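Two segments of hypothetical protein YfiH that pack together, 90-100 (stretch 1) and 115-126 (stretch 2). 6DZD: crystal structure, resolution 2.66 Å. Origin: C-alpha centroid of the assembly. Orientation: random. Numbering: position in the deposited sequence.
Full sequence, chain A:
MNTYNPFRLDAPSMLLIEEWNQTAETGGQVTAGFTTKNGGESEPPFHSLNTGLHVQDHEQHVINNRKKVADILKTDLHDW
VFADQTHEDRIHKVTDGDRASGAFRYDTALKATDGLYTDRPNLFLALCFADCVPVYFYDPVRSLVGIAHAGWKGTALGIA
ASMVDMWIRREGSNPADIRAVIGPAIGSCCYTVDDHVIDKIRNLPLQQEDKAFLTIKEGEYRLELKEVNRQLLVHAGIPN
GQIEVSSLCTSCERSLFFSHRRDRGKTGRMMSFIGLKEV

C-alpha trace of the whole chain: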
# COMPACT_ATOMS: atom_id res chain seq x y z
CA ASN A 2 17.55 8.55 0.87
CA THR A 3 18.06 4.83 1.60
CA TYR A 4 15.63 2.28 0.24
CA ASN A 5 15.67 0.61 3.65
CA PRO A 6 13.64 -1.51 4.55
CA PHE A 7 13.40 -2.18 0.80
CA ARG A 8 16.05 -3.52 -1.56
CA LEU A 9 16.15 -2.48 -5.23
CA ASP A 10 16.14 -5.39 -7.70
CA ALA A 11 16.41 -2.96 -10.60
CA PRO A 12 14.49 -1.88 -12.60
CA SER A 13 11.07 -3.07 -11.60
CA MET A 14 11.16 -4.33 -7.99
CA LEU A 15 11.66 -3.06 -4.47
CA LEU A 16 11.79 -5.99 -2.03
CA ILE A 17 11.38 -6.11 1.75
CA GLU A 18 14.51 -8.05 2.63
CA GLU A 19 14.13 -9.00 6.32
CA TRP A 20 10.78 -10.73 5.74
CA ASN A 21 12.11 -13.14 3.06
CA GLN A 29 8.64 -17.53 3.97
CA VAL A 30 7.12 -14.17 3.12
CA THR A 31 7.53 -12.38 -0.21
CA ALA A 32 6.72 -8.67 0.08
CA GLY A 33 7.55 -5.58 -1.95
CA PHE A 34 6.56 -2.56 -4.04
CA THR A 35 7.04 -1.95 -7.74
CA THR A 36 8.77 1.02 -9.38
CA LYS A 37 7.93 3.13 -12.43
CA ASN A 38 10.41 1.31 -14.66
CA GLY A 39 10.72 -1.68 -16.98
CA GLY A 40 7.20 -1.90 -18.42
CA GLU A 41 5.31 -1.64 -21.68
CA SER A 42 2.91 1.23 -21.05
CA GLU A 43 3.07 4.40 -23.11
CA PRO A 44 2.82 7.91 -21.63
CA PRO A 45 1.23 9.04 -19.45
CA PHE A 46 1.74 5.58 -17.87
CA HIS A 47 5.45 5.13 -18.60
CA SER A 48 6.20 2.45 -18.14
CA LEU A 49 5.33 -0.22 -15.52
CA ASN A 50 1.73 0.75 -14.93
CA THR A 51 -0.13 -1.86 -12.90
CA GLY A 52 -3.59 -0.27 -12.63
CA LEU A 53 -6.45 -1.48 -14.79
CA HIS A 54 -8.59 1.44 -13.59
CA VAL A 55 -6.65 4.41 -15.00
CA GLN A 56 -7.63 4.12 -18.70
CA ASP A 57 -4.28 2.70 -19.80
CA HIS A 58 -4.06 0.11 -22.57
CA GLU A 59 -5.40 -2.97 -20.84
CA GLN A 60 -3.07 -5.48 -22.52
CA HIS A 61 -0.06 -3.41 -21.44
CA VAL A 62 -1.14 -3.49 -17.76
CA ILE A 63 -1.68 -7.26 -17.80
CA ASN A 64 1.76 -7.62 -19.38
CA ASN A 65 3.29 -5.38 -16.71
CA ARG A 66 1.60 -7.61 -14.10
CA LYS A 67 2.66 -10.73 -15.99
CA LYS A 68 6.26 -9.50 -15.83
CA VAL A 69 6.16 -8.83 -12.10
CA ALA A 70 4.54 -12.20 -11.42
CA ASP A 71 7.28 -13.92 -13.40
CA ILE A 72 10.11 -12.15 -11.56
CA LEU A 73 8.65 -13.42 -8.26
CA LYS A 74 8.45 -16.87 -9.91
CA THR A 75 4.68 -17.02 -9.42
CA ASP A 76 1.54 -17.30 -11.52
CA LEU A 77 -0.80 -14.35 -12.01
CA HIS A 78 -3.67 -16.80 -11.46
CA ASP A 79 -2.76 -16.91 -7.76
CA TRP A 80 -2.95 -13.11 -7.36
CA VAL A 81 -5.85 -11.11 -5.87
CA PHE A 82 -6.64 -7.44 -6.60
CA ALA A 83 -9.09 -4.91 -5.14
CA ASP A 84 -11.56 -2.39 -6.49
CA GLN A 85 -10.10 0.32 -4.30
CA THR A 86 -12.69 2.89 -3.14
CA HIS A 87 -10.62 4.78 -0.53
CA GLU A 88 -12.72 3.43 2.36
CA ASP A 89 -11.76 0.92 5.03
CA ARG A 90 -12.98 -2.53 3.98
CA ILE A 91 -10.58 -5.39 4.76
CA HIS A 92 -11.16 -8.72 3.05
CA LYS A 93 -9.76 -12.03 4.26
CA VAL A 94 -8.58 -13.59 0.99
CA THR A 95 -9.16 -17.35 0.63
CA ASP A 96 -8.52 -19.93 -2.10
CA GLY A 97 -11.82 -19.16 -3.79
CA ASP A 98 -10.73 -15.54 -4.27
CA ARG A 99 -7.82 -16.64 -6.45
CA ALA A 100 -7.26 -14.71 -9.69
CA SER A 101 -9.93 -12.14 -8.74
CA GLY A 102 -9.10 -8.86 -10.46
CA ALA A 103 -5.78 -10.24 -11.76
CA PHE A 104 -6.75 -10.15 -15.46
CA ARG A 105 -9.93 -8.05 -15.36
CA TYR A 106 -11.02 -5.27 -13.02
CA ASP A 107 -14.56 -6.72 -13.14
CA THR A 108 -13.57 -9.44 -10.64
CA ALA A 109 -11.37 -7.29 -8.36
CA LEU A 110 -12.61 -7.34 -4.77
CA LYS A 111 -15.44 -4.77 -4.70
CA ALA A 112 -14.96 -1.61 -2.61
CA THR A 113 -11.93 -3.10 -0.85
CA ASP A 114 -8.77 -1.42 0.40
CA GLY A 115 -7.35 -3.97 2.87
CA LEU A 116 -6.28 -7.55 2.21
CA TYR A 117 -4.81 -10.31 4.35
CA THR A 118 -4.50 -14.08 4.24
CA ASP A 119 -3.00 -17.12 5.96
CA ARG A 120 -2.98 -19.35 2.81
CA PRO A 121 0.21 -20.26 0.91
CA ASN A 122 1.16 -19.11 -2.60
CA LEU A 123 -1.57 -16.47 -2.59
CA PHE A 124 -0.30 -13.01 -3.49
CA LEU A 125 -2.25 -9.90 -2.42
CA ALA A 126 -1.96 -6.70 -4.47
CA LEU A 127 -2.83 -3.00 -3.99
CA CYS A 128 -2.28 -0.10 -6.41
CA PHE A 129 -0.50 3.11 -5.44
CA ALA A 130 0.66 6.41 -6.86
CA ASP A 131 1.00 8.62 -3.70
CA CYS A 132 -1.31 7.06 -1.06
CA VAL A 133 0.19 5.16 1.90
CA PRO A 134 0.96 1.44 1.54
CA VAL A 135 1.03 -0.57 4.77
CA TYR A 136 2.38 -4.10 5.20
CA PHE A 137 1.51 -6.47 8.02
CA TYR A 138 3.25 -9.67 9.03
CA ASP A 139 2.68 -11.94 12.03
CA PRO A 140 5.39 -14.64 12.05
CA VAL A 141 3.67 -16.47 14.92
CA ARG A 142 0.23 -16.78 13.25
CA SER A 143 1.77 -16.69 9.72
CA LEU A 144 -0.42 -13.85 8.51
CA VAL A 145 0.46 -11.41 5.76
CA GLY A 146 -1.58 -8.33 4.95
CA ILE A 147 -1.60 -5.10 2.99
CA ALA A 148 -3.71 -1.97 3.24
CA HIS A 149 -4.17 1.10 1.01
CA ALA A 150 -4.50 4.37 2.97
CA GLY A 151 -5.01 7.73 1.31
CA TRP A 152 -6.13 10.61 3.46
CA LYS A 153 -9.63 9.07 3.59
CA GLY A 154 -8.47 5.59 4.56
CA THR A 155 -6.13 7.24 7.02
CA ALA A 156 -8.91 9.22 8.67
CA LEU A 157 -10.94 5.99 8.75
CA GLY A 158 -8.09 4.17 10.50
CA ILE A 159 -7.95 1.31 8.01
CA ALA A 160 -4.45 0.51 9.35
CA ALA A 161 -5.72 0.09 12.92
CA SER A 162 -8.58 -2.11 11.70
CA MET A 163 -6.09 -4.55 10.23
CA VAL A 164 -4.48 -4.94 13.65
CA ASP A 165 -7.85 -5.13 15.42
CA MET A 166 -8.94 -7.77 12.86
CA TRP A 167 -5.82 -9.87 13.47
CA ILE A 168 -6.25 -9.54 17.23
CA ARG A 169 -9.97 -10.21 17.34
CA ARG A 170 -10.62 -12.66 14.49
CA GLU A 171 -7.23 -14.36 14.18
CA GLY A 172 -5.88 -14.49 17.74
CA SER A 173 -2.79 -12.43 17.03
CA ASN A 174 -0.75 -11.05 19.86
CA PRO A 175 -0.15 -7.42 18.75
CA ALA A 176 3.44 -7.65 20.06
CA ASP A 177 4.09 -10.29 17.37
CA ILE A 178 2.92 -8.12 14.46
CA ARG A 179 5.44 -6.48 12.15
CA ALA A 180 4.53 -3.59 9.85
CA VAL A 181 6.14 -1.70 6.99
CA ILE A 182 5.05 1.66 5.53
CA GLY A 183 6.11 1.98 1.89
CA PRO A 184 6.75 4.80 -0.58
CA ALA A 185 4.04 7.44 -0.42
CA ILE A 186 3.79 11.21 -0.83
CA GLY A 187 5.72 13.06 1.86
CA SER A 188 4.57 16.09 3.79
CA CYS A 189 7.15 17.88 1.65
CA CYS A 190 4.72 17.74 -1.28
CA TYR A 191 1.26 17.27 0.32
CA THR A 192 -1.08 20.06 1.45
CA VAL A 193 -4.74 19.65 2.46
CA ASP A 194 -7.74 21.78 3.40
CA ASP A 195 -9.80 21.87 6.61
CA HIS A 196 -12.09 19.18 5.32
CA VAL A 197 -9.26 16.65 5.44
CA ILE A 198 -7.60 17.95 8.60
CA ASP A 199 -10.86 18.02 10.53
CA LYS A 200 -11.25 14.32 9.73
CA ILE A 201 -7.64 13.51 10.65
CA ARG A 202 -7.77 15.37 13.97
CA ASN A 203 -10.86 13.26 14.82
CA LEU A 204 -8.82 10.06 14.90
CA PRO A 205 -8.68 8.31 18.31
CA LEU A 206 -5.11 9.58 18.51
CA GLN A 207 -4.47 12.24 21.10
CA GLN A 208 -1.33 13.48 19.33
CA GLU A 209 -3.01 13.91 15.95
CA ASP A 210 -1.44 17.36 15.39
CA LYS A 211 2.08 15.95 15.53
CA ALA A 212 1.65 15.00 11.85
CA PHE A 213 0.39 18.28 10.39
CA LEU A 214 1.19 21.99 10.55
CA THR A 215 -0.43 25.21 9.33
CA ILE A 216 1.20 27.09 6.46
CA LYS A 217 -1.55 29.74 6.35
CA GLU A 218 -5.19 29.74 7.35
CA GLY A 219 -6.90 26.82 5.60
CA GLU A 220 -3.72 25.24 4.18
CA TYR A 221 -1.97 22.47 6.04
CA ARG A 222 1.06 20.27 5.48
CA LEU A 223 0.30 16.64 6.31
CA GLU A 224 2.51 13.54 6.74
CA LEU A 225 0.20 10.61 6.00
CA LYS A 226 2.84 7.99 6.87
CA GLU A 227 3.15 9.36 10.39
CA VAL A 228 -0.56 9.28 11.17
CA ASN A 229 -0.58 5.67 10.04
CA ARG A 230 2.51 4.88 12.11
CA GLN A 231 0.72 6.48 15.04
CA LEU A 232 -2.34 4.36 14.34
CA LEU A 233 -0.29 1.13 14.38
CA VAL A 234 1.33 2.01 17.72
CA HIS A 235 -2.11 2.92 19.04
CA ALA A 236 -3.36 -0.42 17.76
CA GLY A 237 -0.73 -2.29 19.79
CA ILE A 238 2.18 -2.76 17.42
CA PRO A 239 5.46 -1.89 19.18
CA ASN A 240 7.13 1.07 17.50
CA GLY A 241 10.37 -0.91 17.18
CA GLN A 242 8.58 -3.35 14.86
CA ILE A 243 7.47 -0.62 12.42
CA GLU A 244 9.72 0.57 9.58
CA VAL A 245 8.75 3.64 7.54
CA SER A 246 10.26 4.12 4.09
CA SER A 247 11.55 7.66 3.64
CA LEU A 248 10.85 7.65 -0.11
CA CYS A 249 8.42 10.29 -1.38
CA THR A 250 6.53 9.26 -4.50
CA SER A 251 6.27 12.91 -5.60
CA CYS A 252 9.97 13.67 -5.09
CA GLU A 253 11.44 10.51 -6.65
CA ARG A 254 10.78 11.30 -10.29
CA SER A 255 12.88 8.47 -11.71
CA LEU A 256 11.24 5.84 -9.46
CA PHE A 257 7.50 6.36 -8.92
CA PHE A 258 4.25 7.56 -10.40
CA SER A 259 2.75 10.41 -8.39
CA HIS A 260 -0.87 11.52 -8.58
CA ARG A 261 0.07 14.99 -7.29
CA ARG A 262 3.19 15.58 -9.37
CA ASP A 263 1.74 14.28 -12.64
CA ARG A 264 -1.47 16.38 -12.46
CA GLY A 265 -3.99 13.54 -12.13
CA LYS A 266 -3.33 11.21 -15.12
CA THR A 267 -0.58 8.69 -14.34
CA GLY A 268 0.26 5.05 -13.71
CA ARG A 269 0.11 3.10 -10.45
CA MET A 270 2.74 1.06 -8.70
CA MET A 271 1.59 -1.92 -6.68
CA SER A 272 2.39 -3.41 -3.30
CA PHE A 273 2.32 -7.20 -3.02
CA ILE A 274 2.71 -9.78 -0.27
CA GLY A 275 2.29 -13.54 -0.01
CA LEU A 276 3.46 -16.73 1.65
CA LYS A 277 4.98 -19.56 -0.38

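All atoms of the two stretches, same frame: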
# COMPACT_ATOMS: atom_id res chain seq x y z
N ARG A 90 -12.59 -1.12 4.00
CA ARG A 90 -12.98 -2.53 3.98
C ARG A 90 -11.75 -3.43 3.86
O ARG A 90 -10.90 -3.23 2.99
CB ARG A 90 -13.95 -2.79 2.83
CG ARG A 90 -14.60 -4.17 2.86
CD ARG A 90 -15.56 -4.36 1.68
N ILE A 91 -11.67 -4.42 4.75
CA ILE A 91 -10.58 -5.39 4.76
C ILE A 91 -11.17 -6.76 4.47
O ILE A 91 -12.07 -7.21 5.19
CB ILE A 91 -9.85 -5.42 6.09
CG1 ILE A 91 -9.39 -4.02 6.44
CG2 ILE A 91 -8.70 -6.39 6.01
CD1 ILE A 91 -8.72 -3.91 7.79
N HIS A 92 -10.63 -7.44 3.48
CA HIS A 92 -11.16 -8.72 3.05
C HIS A 92 -10.14 -9.79 3.37
O HIS A 92 -8.96 -9.63 3.08
CB HIS A 92 -11.48 -8.67 1.56
CG HIS A 92 -11.99 -9.96 1.00
ND1 HIS A 92 -13.33 -10.23 0.86
CD2 HIS A 92 -11.34 -11.05 0.52
CE1 HIS A 92 -13.49 -11.43 0.32
NE2 HIS A 92 -12.29 -11.94 0.11
N LYS A 93 -10.61 -10.88 3.98
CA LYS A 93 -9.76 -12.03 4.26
C LYS A 93 -9.76 -12.91 3.02
O LYS A 93 -10.75 -13.60 2.74
CB LYS A 93 -10.25 -12.78 5.49
CG LYS A 93 -9.55 -14.07 5.71
CD LYS A 93 -9.81 -14.65 7.10
CE LYS A 93 -8.89 -15.85 7.33
NZ LYS A 93 -9.13 -16.56 8.61
N VAL A 94 -8.65 -12.91 2.28
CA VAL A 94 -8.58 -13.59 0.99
C VAL A 94 -8.40 -15.09 1.21
O VAL A 94 -7.51 -15.52 1.95
CB VAL A 94 -7.43 -13.02 0.14
CG1 VAL A 94 -7.44 -13.64 -1.23
CG2 VAL A 94 -7.57 -11.51 0.03
N THR A 95 -9.25 -15.89 0.56
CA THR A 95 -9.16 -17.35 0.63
C THR A 95 -8.93 -17.93 -0.77
O THR A 95 -8.88 -17.19 -1.76
CB THR A 95 -10.42 -17.97 1.26
OG1 THR A 95 -11.53 -17.81 0.36
CG2 THR A 95 -10.74 -17.30 2.60
N ASP A 96 -8.82 -19.26 -0.83
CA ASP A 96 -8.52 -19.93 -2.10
C ASP A 96 -9.52 -19.57 -3.18
O ASP A 96 -9.16 -19.37 -4.34
CB ASP A 96 -8.54 -21.46 -1.95
CG ASP A 96 -7.27 -22.02 -1.36
OD1 ASP A 96 -6.25 -21.30 -1.23
OD2 ASP A 96 -7.30 -23.23 -1.02
N GLY A 97 -10.80 -19.50 -2.82
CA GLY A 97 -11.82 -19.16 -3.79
C GLY A 97 -11.63 -17.80 -4.43
O GLY A 97 -12.07 -17.59 -5.56
N ASP A 98 -10.96 -16.87 -3.74
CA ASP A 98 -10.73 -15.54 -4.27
C ASP A 98 -9.63 -15.50 -5.31
O ASP A 98 -9.36 -14.42 -5.85
CB ASP A 98 -10.31 -14.55 -3.18
CG ASP A 98 -11.42 -14.25 -2.21
OD1 ASP A 98 -12.57 -14.03 -2.66
OD2 ASP A 98 -11.12 -14.24 -1.00
N ARG A 99 -8.97 -16.63 -5.55
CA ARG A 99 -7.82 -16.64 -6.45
C ARG A 99 -8.17 -16.02 -7.78
O ARG A 99 -9.32 -16.11 -8.25
CB ARG A 99 -7.34 -18.07 -6.66
CG ARG A 99 -6.00 -18.36 -6.08
CD ARG A 99 -5.68 -19.84 -6.25
NE ARG A 99 -4.33 -20.07 -5.81
CZ ARG A 99 -4.01 -20.28 -4.54
NH1 ARG A 99 -4.96 -20.32 -3.62
NH2 ARG A 99 -2.74 -20.45 -4.21
N ALA A 100 -7.20 -15.33 -8.36
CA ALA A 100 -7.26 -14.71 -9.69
C ALA A 100 -8.30 -13.59 -9.79
O ALA A 100 -8.48 -13.03 -10.88
CB ALA A 100 -7.52 -15.76 -10.78
N GLY A 115 -8.23 -3.23 1.98
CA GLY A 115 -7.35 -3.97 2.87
C GLY A 115 -7.44 -5.45 2.57
O GLY A 115 -8.54 -5.98 2.35
N LEU A 116 -6.30 -6.14 2.54
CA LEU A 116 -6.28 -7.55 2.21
C LEU A 116 -5.34 -8.27 3.17
O LEU A 116 -4.29 -7.74 3.53
CB LEU A 116 -5.83 -7.79 0.76
CG LEU A 116 -6.68 -7.20 -0.36
CD1 LEU A 116 -5.87 -7.15 -1.64
CD2 LEU A 116 -7.99 -7.98 -0.55
N TYR A 117 -5.72 -9.48 3.58
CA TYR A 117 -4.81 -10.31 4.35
C TYR A 117 -5.20 -11.76 4.17
O TYR A 117 -6.35 -12.07 3.84
CB TYR A 117 -4.80 -9.91 5.82
CG TYR A 117 -5.93 -10.45 6.66
CD1 TYR A 117 -5.80 -11.67 7.31
CD2 TYR A 117 -7.10 -9.72 6.85
CE1 TYR A 117 -6.81 -12.16 8.12
CE2 TYR A 117 -8.12 -10.20 7.66
CZ TYR A 117 -7.96 -11.43 8.29
OH TYR A 117 -8.96 -11.94 9.09
N THR A 118 -4.25 -12.66 4.44
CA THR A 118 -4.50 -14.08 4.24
C THR A 118 -3.55 -14.89 5.10
O THR A 118 -2.54 -14.37 5.59
CB THR A 118 -4.34 -14.47 2.76
OG1 THR A 118 -4.93 -15.76 2.53
CG2 THR A 118 -2.86 -14.52 2.36
N ASP A 119 -3.91 -16.16 5.34
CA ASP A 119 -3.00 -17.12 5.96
C ASP A 119 -2.68 -18.30 5.04
O ASP A 119 -2.02 -19.25 5.48
CB ASP A 119 -3.53 -17.64 7.31
CG ASP A 119 -4.92 -18.28 7.22
OD1 ASP A 119 -5.38 -18.63 6.11
OD2 ASP A 119 -5.55 -18.45 8.29
N ARG A 120 -3.14 -18.27 3.76
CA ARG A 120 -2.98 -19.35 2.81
C ARG A 120 -1.67 -19.21 2.03
O ARG A 120 -1.22 -18.10 1.74
CB ARG A 120 -4.16 -19.37 1.83
CG ARG A 120 -5.46 -19.01 2.46
CD ARG A 120 -6.02 -20.18 3.28
NE ARG A 120 -7.46 -20.36 3.05
CZ ARG A 120 -7.97 -21.21 2.17
NH1 ARG A 120 -7.15 -21.98 1.46
NH2 ARG A 120 -9.29 -21.31 2.01
N PRO A 121 -1.06 -20.33 1.65
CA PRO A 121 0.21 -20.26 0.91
C PRO A 121 0.03 -19.97 -0.57
O PRO A 121 -0.99 -20.29 -1.17
CB PRO A 121 0.80 -21.66 1.11
CG PRO A 121 -0.43 -22.55 1.14
CD PRO A 121 -1.49 -21.72 1.87
N ASN A 122 1.08 -19.37 -1.15
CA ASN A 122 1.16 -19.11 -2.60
C ASN A 122 -0.03 -18.29 -3.08
O ASN A 122 -0.57 -18.49 -4.17
CB ASN A 122 1.30 -20.42 -3.38
CG ASN A 122 2.43 -21.29 -2.83
OD1 ASN A 122 3.60 -20.90 -2.90
ND2 ASN A 122 2.09 -22.44 -2.27
N LEU A 123 -0.44 -17.33 -2.26
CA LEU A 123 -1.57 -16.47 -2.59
C LEU A 123 -1.14 -15.02 -2.41
O LEU A 123 -1.06 -14.54 -1.28
CB LEU A 123 -2.76 -16.79 -1.71
CG LEU A 123 -4.03 -16.30 -2.39
CD1 LEU A 123 -5.18 -17.26 -2.16
CD2 LEU A 123 -4.34 -14.93 -1.89
N PHE A 124 -0.92 -14.33 -3.53
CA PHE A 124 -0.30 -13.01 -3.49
C PHE A 124 -1.36 -11.91 -3.55
O PHE A 124 -2.18 -11.86 -4.47
CB PHE A 124 0.70 -12.89 -4.64
CG PHE A 124 2.06 -13.48 -4.31
CD1 PHE A 124 2.25 -14.86 -4.25
CD2 PHE A 124 3.15 -12.65 -4.04
CE1 PHE A 124 3.50 -15.40 -3.95
CE2 PHE A 124 4.41 -13.19 -3.72
CZ PHE A 124 4.59 -14.57 -3.68
N LEU A 125 -1.31 -11.01 -2.57
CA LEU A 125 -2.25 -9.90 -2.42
C LEU A 125 -1.65 -8.65 -3.05
O LEU A 125 -0.44 -8.43 -2.96
CB LEU A 125 -2.56 -9.66 -0.94
CG LEU A 125 -2.63 -10.94 -0.08
CD1 LEU A 125 -2.85 -10.64 1.40
CD2 LEU A 125 -3.71 -11.83 -0.58
N ALA A 126 -2.49 -7.83 -3.69
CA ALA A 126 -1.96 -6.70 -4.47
C ALA A 126 -2.82 -5.44 -4.38
O ALA A 126 -4.02 -5.49 -4.68
CB ALA A 126 -1.79 -7.12 -5.94

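Packing of residues 90-100 against 115-126 in YfiH, which together bury 815 Å² of surface. In the backbone, strand 91-93 runs parallel to strand 115-118, their directions differing by 22°, with I91 beside G115, H92 beside L116 and K93 beside Y117. As is usual for parallel strands, the hydrogen bonds alternate from one strand to the other. A weak bond from G115 N to R90 O (2.9 Å) opens the ladder; H92 N then donates to G115 O (2.8 Å), Y117 N to H92 O (3.3 Å) and V94 N to Y117 O (2.9 Å). The same carbonyls also receive CA-H...O contacts, from I91 CA to G115 O (3.2 Å), L116 CA to H92 O (3.5 Å) and K93 CA to Y117 O (3.4 Å). Beyond the last amide bond a side chain takes over: T118 OG1 donates to V94 O at 2.7 Å. I91 and G115 approach to 4.0 Å between their CA atoms, closer than the other paired residues, and a CB on G115 would clash with I91 CG1.

V94, buried and pointing toward the second stretch, is the hub of the apolar contacts. Its CG1 meets L123 CD2 at 3.4 Å, while its CG2 lies 3.6 Å from L116 CD2 and 3.9 Å from L125 CD2. On the sheet face shared by I91, K93 and Y117, I91 CG2 touches Y117 CD2 (3.8 Å) at the edge of the tyrosine ring. K93 extends its aliphatic chain in an all-t conformation, and its CB sits 4.3 Å from the centroid of the Y117 ring in an off-centre CH-pi contact.

Among the charged and polar contacts, D96 OD2 forms a salt bridge with R120 NH1 (2.8 Å), although crowding in the model makes the position of NH1 less certain. One face of the R120 guanidinium covers the backbone at T95 CA and D96 N. Within stretch 1, D96 OD1 also forms a salt bridge with R99 NH1 (2.9 Å), so the D96 carboxylate joins two arginines. R99 reaches across to N122 and L123: its NH2 lies 2.9 Å from N122 O, but the angle is too poor for a hydrogen bond, and its NH1 packs 3.4 Å from L123 CD1. K93 NZ and D119 OD2, 4.1 Å apart, attract without forming a salt bridge. Within stretch 1, D98 OD2 accepts from both H92 NE2 (2.8 Å) and T95 N (2.9 Å), tying the 3-10 segment 96-98 back to the strand.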